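Side-chain contacts in aminotransferase (Psychrobacter arcticus 273-4, PDB 3IF2), which probably transfers amino groups between amino acids and keto acids, perhaps valine and pyruvate, with pyridoxal 5'-phosphate as cofactor: residues N117-L122 with I243-Y248; S273-K276 with M282-G285. One frame throughout, in Å; residues are numbered along the deposited sequence.

Contact 1 of 2, residues N117-L122 with I243-Y248. With PLP (pyridoxal-5'-phosphate), chain C.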
ATOM      1  N   ASN A 117      -5.025  -4.173   2.637  1.00 36.85           N
ATOM      2  CA  ASN A 117      -3.970  -3.532   3.416  1.00 36.95           C
ATOM      3  C   ASN A 117      -4.408  -3.504   4.886  1.00 36.06           C
ATOM      4  O   ASN A 117      -3.609  -3.782   5.788  1.00 36.22           O
ATOM      5  CB  ASN A 117      -3.749  -2.116   2.852  1.00 38.96           C
ATOM      6  CG  ASN A 117      -2.386  -1.545   3.122  1.00 39.88           C
ATOM      7  OD1 ASN A 117      -2.244  -0.338   3.351  1.00 40.67           O
ATOM      8  ND2 ASN A 117      -1.370  -2.375   3.010  1.00 41.12           N
ATOM      9  N   ALA A 118      -5.689  -3.210   5.125  1.00 35.05           N
ATOM     10  CA  ALA A 118      -6.246  -3.247   6.482  1.00 34.40           C
ATOM     11  C   ALA A 118      -6.119  -4.650   7.111  1.00 34.56           C
ATOM     12  O   ALA A 118      -5.739  -4.754   8.270  1.00 35.99           O
ATOM     13  CB  ALA A 118      -7.693  -2.772   6.511  1.00 32.06           C
ATOM     14  N   PHE A 119      -6.386  -5.713   6.350  1.00 34.06           N
ATOM     15  CA  PHE A 119      -6.310  -7.075   6.908  1.00 33.78           C
ATOM     16  C   PHE A 119      -4.885  -7.526   7.134  1.00 32.78           C
ATOM     17  O   PHE A 119      -4.634  -8.226   8.111  1.00 33.49           O
ATOM     18  CB  PHE A 119      -7.086  -8.101   6.092  1.00 34.05           C
ATOM     19  CG  PHE A 119      -8.456  -7.658   5.765  1.00 35.00           C
ATOM     20  CD1 PHE A 119      -9.329  -7.217   6.768  1.00 35.94           C
ATOM     21  CD2 PHE A 119      -8.887  -7.640   4.449  1.00 35.37           C
ATOM     22  CE1 PHE A 119     -10.613  -6.781   6.450  1.00 35.67           C
ATOM     23  CE2 PHE A 119     -10.137  -7.206   4.135  1.00 35.00           C
ATOM     24  CZ  PHE A 119     -11.009  -6.778   5.137  1.00 35.35           C
ATOM     25  N   PHE A 120      -3.965  -7.132   6.247  1.00 32.32           N
ATOM     26  CA  PHE A 120      -2.540  -7.399   6.444  1.00 32.33           C
ATOM     27  C   PHE A 120      -2.083  -6.772   7.778  1.00 32.77           C
ATOM     28  O   PHE A 120      -1.380  -7.412   8.541  1.00 32.10           O
ATOM     29  CB  PHE A 120      -1.691  -6.911   5.266  1.00 32.30           C
ATOM     30  CG  PHE A 120      -0.215  -7.048   5.502  1.00 32.39           C
ATOM     31  CD1 PHE A 120       0.389  -8.295   5.455  1.00 32.82           C
ATOM     32  CD2 PHE A 120       0.566  -5.944   5.810  1.00 32.06           C
ATOM     33  CE1 PHE A 120       1.765  -8.448   5.701  1.00 32.46           C
ATOM     34  CE2 PHE A 120       1.938  -6.083   6.051  1.00 32.47           C
ATOM     35  CZ  PHE A 120       2.540  -7.336   5.989  1.00 32.70           C
ATOM     36  N   TYR A 121      -2.532  -5.553   8.070  1.00 33.22           N
ATOM     37  CA  TYR A 121      -2.211  -4.932   9.349  1.00 34.04           C
ATOM     38  C   TYR A 121      -2.911  -5.635  10.517  1.00 35.10           C
ATOM     39  O   TYR A 121      -2.220  -6.132  11.422  1.00 36.05           O
ATOM     40  CB  TYR A 121      -2.535  -3.422   9.391  1.00 33.19           C
ATOM     41  CG  TYR A 121      -1.768  -2.510   8.436  1.00 33.25           C
ATOM     42  CD1 TYR A 121      -0.508  -2.833   7.924  1.00 33.37           C
ATOM     43  CD2 TYR A 121      -2.290  -1.254   8.124  1.00 33.93           C
ATOM     44  CE1 TYR A 121       0.170  -1.946   7.073  1.00 34.78           C
ATOM     45  CE2 TYR A 121      -1.639  -0.366   7.296  1.00 33.94           C
ATOM     46  CZ  TYR A 121      -0.411  -0.703   6.760  1.00 34.62           C
ATOM     47  OH  TYR A 121       0.250   0.191   5.966  1.00 33.62           O
ATOM     48  N   LEU A 122      -4.250  -5.694  10.475  1.00 34.49           N
ATOM     49  CA  LEU A 122      -5.045  -6.243  11.577  1.00 34.54           C
ATOM     50  C   LEU A 122      -4.731  -7.715  11.931  1.00 35.46           C
ATOM     51  O   LEU A 122      -4.637  -8.042  13.116  1.00 35.82           O
ATOM     52  CB  LEU A 122      -6.561  -6.046  11.349  1.00 34.50           C
ATOM     53  CG  LEU A 122      -7.131  -4.608  11.297  1.00 34.37           C
ATOM     54  CD1 LEU A 122      -8.605  -4.628  10.790  1.00 33.24           C
ATOM     55  CD2 LEU A 122      -6.990  -3.870  12.653  1.00 32.87           C
ATOM     56  N   ILE A 243     -13.514  -8.033  14.534  1.00 36.07           N
ATOM     57  CA  ILE A 243     -13.200  -7.356  13.292  1.00 35.58           C
ATOM     58  C   ILE A 243     -14.327  -7.726  12.346  1.00 36.88           C
ATOM     59  O   ILE A 243     -14.655  -8.904  12.240  1.00 36.93           O
ATOM     60  CB  ILE A 243     -11.846  -7.823  12.697  1.00 34.94           C
ATOM     61  CG1 ILE A 243     -10.708  -7.718  13.740  1.00 34.18           C
ATOM     62  CG2 ILE A 243     -11.500  -6.998  11.470  1.00 34.40           C
ATOM     63  CD1 ILE A 243      -9.398  -8.229  13.262  1.00 33.48           C
ATOM     64  N   ILE A 244     -14.916  -6.739  11.662  1.00 37.86           N
ATOM     65  CA  ILE A 244     -16.030  -6.976  10.708  1.00 37.47           C
ATOM     66  C   ILE A 244     -15.719  -6.309   9.362  1.00 37.05           C
ATOM     67  O   ILE A 244     -15.585  -5.087   9.288  1.00 34.91           O
ATOM     68  CB  ILE A 244     -17.382  -6.439  11.221  1.00 37.99           C
ATOM     69  CG1 ILE A 244     -17.666  -6.953  12.638  1.00 37.72           C
ATOM     70  CG2 ILE A 244     -18.524  -6.803  10.212  1.00 37.17           C
ATOM     71  CD1 ILE A 244     -18.987  -6.466  13.184  1.00 38.00           C
ATOM     72  N   ASP A 245     -15.648  -7.132   8.311  1.00 37.35           N
ATOM     73  CA  ASP A 245     -15.336  -6.709   6.946  1.00 37.30           C
ATOM     74  C   ASP A 245     -16.636  -6.375   6.210  1.00 38.38           C
ATOM     75  O   ASP A 245     -17.376  -7.302   5.852  1.00 38.38           O
ATOM     76  CB  ASP A 245     -14.551  -7.859   6.286  1.00 37.02           C
ATOM     77  CG  ASP A 245     -14.208  -7.641   4.818  1.00 36.65           C
ATOM     78  OD1 ASP A 245     -14.494  -6.584   4.204  1.00 36.64           O
ATOM     79  OD2 ASP A 245     -13.557  -8.573   4.285  1.00 35.99           O
ATOM     80  N   ASN A 246     -16.922  -5.068   6.019  1.00 39.26           N
ATOM     81  CA  ASN A 246     -18.106  -4.607   5.243  1.00 39.86           C
ATOM     82  C   ASN A 246     -17.785  -4.227   3.820  1.00 39.32           C
ATOM     83  O   ASN A 246     -18.400  -3.319   3.279  1.00 40.03           O
ATOM     84  CB  ASN A 246     -18.808  -3.413   5.873  1.00 41.26           C
ATOM     85  CG  ASN A 246     -19.347  -3.718   7.182  1.00 43.09           C
ATOM     86  OD1 ASN A 246     -18.580  -3.984   8.106  1.00 45.32           O
ATOM     87  ND2 ASN A 246     -20.685  -3.671   7.315  1.00 43.65           N
ATOM     88  N   ALA A 247     -16.880  -4.936   3.163  1.00 39.28           N
ATOM     89  CA  ALA A 247     -16.562  -4.611   1.764  1.00 38.83           C
ATOM     90  C   ALA A 247     -17.837  -4.421   0.901  1.00 38.75           C
ATOM     91  O   ALA A 247     -17.914  -3.459   0.144  1.00 39.27           O
ATOM     92  CB  ALA A 247     -15.652  -5.660   1.168  1.00 38.57           C
ATOM     93  N   TYR A 248     -18.841  -5.289   1.101  1.00 38.30           N
ATOM     94  CA  TYR A 248     -20.121  -5.310   0.349  1.00 37.24           C
ATOM     95  C   TYR A 248     -21.343  -4.866   1.153  1.00 37.47           C
ATOM     96  O   TYR A 248     -22.460  -4.890   0.621  1.00 37.44           O
ATOM     97  CB  TYR A 248     -20.405  -6.757  -0.137  1.00 36.50           C
ATOM     98  CG  TYR A 248     -19.327  -7.373  -0.999  1.00 35.43           C
ATOM     99  CD1 TYR A 248     -19.215  -7.071  -2.355  1.00 35.44           C
ATOM    100  CD2 TYR A 248     -18.405  -8.261  -0.453  1.00 35.41           C
ATOM    101  CE1 TYR A 248     -18.176  -7.648  -3.157  1.00 35.19           C
ATOM    102  CE2 TYR A 248     -17.384  -8.823  -1.225  1.00 35.15           C
ATOM    103  CZ  TYR A 248     -17.269  -8.520  -2.575  1.00 34.94           C
ATOM    104  OH  TYR A 248     -16.257  -9.104  -3.326  1.00 36.61           O
TER
HETATM  105  N1  PLP C 500     -13.448  -8.041   1.749  1.00 49.48           N
HETATM  106  C2  PLP C 500     -14.130  -8.917   0.932  1.00 50.57           C
HETATM  107  C2A PLP C 500     -15.216  -9.740   1.549  1.00 50.11           C
HETATM  108  C3  PLP C 500     -13.801  -8.999  -0.440  1.00 51.41           C
HETATM  109  O3  PLP C 500     -14.455  -9.853  -1.289  1.00 50.06           O
HETATM  110  C4  PLP C 500     -12.756  -8.202  -0.963  1.00 52.20           C
HETATM  111  C4A PLP C 500     -12.264  -8.530  -2.368  1.00 53.42           C
HETATM  112  O4A PLP C 500     -12.093  -7.647  -3.218  1.00 54.71           O
HETATM  113  C5  PLP C 500     -12.061  -7.303  -0.087  1.00 50.64           C
HETATM  114  C6  PLP C 500     -12.440  -7.251   1.268  1.00 49.70           C
HETATM  115  C5A PLP C 500     -10.880  -6.420  -0.539  1.00 48.52           C
HETATM  116  O4P PLP C 500     -11.271  -5.169  -1.066  1.00 45.22           O
HETATM  117  P   PLP C 500     -10.197  -3.999  -1.292  1.00 40.81           P
HETATM  118  O1P PLP C 500      -8.752  -4.213  -0.910  1.00 40.33           O
HETATM  119  O2P PLP C 500     -10.766  -2.916  -0.439  1.00 40.66           O
HETATM  120  O3P PLP C 500     -10.258  -3.698  -2.737  1.00 38.75           O
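Ile243 meets Leu122 of the helix at the start of the second segment. Leu122 CD1 lies 3.8 Å from Ile243 CG2. The two side chains run past each other in opposite senses, which also brings Ile243 CD1 near Leu122 CB. This is a purely apolar contact.

Asp245 points the same way as Ile243, two residues further along the strand, with Ile244 between them turned the other way. Its CG is anti to the backbone N (chi1 176°), which sets the carboxylate beside both the Phe119 ring and the cofactor N1. Phe119 CZ comes to 3.2 Å from Asp245 OD2. The ring and carboxylate planes are 49° apart, and the two side chains cross at about a right angle. OD2 of Asp245 accepts from PLP N1 at 2.6 Å, while the bond from N1 to Asp245 OD1 is weak. An aspartate paired with the pyridine nitrogen is characteristic of aminotransferases of this fold. Asp245 OD1 also takes the N-H of Ala247 at 3.1 Å, an Asx turn. OD2 has a further partner in Tyr158 OH. PLP C6 lies at the edge of the Phe119 ring, near its plane, 3.7 Å from Phe119 CE2.

Ala247 CB sits 3.3 Å from PLP N1. Tyr248 OH hydrogen-bonds PLP O3 at 2.8 Å, with O3 near the plane of the phenol ring.

Helix 115-125 lies against the central mixed sheet. Strand 242-245 runs parallel between strands 207-213 and 268-273. Leu122 also touches Ile269 and Cys271 of strand 268-273, and Val293 of helix 291-305.

Contact 2 of 2, residues S273-K276 with M282-G285. With PLP (pyridoxal-5'-phosphate), chain C.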
ATOM      1  N   SER A 273     -14.724  -0.198   2.498  1.00 34.93           N
ATOM      2  CA  SER A 273     -13.928  -0.019   1.291  1.00 34.39           C
ATOM      3  C   SER A 273     -14.709   0.778   0.252  1.00 34.87           C
ATOM      4  O   SER A 273     -15.947   0.765   0.268  1.00 34.29           O
ATOM      5  CB  SER A 273     -13.584  -1.382   0.714  1.00 33.54           C
ATOM      6  OG  SER A 273     -12.727  -1.289  -0.392  1.00 32.93           O
ATOM      7  N   LEU A 274     -13.965   1.482  -0.611  1.00 35.65           N
ATOM      8  CA  LEU A 274     -14.524   2.187  -1.777  1.00 36.35           C
ATOM      9  C   LEU A 274     -14.462   1.307  -3.042  1.00 36.88           C
ATOM     10  O   LEU A 274     -14.927   1.718  -4.107  1.00 36.67           O
ATOM     11  CB  LEU A 274     -13.795   3.513  -2.028  1.00 35.51           C
ATOM     12  CG  LEU A 274     -13.848   4.610  -0.966  1.00 35.22           C
ATOM     13  CD1 LEU A 274     -13.139   5.893  -1.504  1.00 34.64           C
ATOM     14  CD2 LEU A 274     -15.286   4.893  -0.578  1.00 34.43           C
ATOM     15  N   SER A 275     -13.916   0.096  -2.929  1.00 37.72           N
ATOM     16  CA  SER A 275     -13.775  -0.804  -4.086  1.00 37.68           C
ATOM     17  C   SER A 275     -15.107  -1.269  -4.671  1.00 37.14           C
ATOM     18  O   SER A 275     -15.334  -1.177  -5.884  1.00 37.00           O
ATOM     19  CB  SER A 275     -12.925  -2.020  -3.714  1.00 36.88           C
ATOM     20  OG  SER A 275     -11.647  -1.609  -3.308  1.00 35.47           O
ATOM     21  N   LYS A 276     -16.011  -1.675  -3.798  1.00 36.81           N
ATOM     22  CA  LYS A 276     -17.277  -2.256  -4.250  1.00 36.95           C
ATOM     23  C   LYS A 276     -18.399  -1.267  -4.519  1.00 36.88           C
ATOM     24  O   LYS A 276     -19.474  -1.675  -4.951  1.00 36.62           O
ATOM     25  CB  LYS A 276     -17.646  -3.435  -3.347  1.00 36.98           C
ATOM     26  CG  LYS A 276     -16.450  -4.441  -3.115  1.00 36.26           C
ATOM     27  CD  LYS A 276     -15.920  -5.125  -4.399  1.00 35.74           C
ATOM     28  CE  LYS A 276     -14.602  -5.863  -4.176  1.00 36.02           C
ATOM     29  NZ  LYS A 276     -14.597  -6.661  -2.930  1.00 36.70           N
HETATM   30  N   MSE A 282      -8.582   2.759  -7.168  1.00 36.60           N
HETATM   31  CA  MSE A 282      -8.081   3.775  -6.243  1.00 36.62           C
HETATM   32  C   MSE A 282      -7.488   3.232  -4.940  1.00 37.99           C
HETATM   33  O   MSE A 282      -6.759   3.971  -4.277  1.00 42.14           O
HETATM   34  CB  MSE A 282      -9.204   4.735  -5.874  1.00 36.19           C
HETATM   35  CG  MSE A 282      -9.887   5.451  -7.030  1.00 35.73           C
HETATM   36 SE   MSE A 282      -8.676   6.517  -8.087  0.75 33.95          SE
HETATM   37  CE  MSE A 282     -10.019   7.899  -8.373  1.00 34.88           C
ATOM     38  N   ARG A 283      -7.830   1.999  -4.541  1.00 36.68           N
ATOM     39  CA  ARG A 283      -7.283   1.352  -3.347  1.00 35.03           C
ATOM     40  C   ARG A 283      -7.509   2.140  -2.068  1.00 34.10           C
ATOM     41  O   ARG A 283      -6.551   2.605  -1.462  1.00 33.18           O
ATOM     42  CB  ARG A 283      -5.770   1.033  -3.521  1.00 35.44           C
ATOM     43  CG  ARG A 283      -5.309   0.398  -4.845  1.00 36.82           C
ATOM     44  CD  ARG A 283      -5.566  -1.102  -5.004  1.00 37.85           C
ATOM     45  NE  ARG A 283      -6.922  -1.404  -4.699  1.00 39.21           N
ATOM     46  CZ  ARG A 283      -7.401  -2.148  -3.704  1.00 39.28           C
ATOM     47  NH1 ARG A 283      -6.665  -2.933  -2.895  1.00 38.81           N
ATOM     48  NH2 ARG A 283      -8.715  -2.149  -3.601  1.00 39.82           N
ATOM     49  N   THR A 284      -8.771   2.274  -1.652  1.00 34.08           N
ATOM     50  CA  THR A 284      -9.121   2.983  -0.394  1.00 33.69           C
ATOM     51  C   THR A 284      -9.896   2.083   0.559  1.00 34.04           C
ATOM     52  O   THR A 284     -11.032   1.690   0.253  1.00 34.21           O
ATOM     53  CB  THR A 284      -9.971   4.235  -0.649  1.00 33.55           C
ATOM     54  OG1 THR A 284      -9.361   5.000  -1.686  1.00 34.06           O
ATOM     55  CG2 THR A 284     -10.106   5.069   0.637  1.00 32.82           C
ATOM     56  N   GLY A 285      -9.261   1.752   1.687  1.00 33.64           N
ATOM     57  CA  GLY A 285      -9.877   1.007   2.784  1.00 33.67           C
ATOM     58  C   GLY A 285     -10.140   1.992   3.920  1.00 32.61           C
ATOM     59  O   GLY A 285      -9.382   2.945   4.082  1.00 32.79           O
TER
HETATM   60  N1  PLP C 500     -13.448  -8.041   1.749  1.00 49.48           N
HETATM   61  C2  PLP C 500     -14.130  -8.917   0.932  1.00 50.57           C
HETATM   62  C2A PLP C 500     -15.216  -9.740   1.549  1.00 50.11           C
HETATM   63  C3  PLP C 500     -13.801  -8.999  -0.440  1.00 51.41           C
HETATM   64  O3  PLP C 500     -14.455  -9.853  -1.289  1.00 50.06           O
HETATM   65  C4  PLP C 500     -12.756  -8.202  -0.963  1.00 52.20           C
HETATM   66  C4A PLP C 500     -12.264  -8.530  -2.368  1.00 53.42           C
HETATM   67  O4A PLP C 500     -12.093  -7.647  -3.218  1.00 54.71           O
HETATM   68  C5  PLP C 500     -12.061  -7.303  -0.087  1.00 50.64           C
HETATM   69  C6  PLP C 500     -12.440  -7.251   1.268  1.00 49.70           C
HETATM   70  C5A PLP C 500     -10.880  -6.420  -0.539  1.00 48.52           C
HETATM   71  O4P PLP C 500     -11.271  -5.169  -1.066  1.00 45.22           O
HETATM   72  P   PLP C 500     -10.197  -3.999  -1.292  1.00 40.81           P
HETATM   73  O1P PLP C 500      -8.752  -4.213  -0.910  1.00 40.33           O
HETATM   74  O2P PLP C 500     -10.766  -2.916  -0.439  1.00 40.66           O
HETATM   75  O3P PLP C 500     -10.258  -3.698  -2.737  1.00 38.75           O
HETATM   76  O   HOH W   1     -10.645   1.026  -3.433  1.00 35.13           O
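Ser275 and Arg283 meet at the cofactor phosphate through their torsions. Ser275 OG is anti to the carbonyl carbon (chi1 -60°). The Arg283 chain starts away from segment 273-276, then bends at chi2 and chi3, which carries its guanidinium back to the phosphate and to Ser275. Ser273 OG reaches the same phosphate from a different first torsion, anti to the backbone N (chi1 -175°).

Three phosphate oxygens are gripped. Ser273 OG donates to PLP O2P at 2.5 Å. Ser275 OG donates to PLP O3P at 2.6 Å. Arg283 meets the phosphate with the edge of its guanidinium: NH1 bonds PLP O1P at 3.2 Å, and the approach of NH2 to O3P is modelled so short that its exact length is doubtful. Ser275 OG lies near the same plane, 3.0 Å from Arg283 NH2. Arg283 NE is held by Pro280 O, and NH1 also bonds Asn305 O of the second subunit.

Ser273 OG further accepts the N-H of Ser275, an ST turn. A water donates to Ser275 OG and accepts from Thr284 N, joining the two segments.

Leu274 N bonds Thr284 O at 3.1 Å, nearly straight at 169°. On the apolar side, Leu274 CD1 packs 3.7 Å from Thr284 CB. Ser273 and Gly285 form an antiparallel non-hydrogen-bonded pair.

Lys276 NZ bonds PLP O4A at 2.7 Å. Lys276 NZ is 3.0 Å from PLP C4A, so the model has no covalent link there. A Ser-x-Ser-Lys run with an arginine soon after is consistent with the phosphate and cofactor-lysine site of class I and II aminotransferases, where the lysine forms the Schiff base.

In the fold
From the N terminus, helix 115-125 comes first. Contact 1 closes a long loop of 120 residues with both helices and strands, and brings that helix onto strand 242-245. The chain then passes through strand 268-273. Contact 2 closes a much shorter loop of five residues between the end of strand 268-273 and the start of strand 285-288, which it ties together. The two contacts are in series; neither nests in nor crosses the other. Their centres lie about 11 Å apart. They meet directly where Tyr248 OH and Lys276 NZ form a probable hydrogen bond. PLP also joins them: contact 1 holds its pyridine end, contact 2 its phosphate and aldehyde. Both also touch the second subunit.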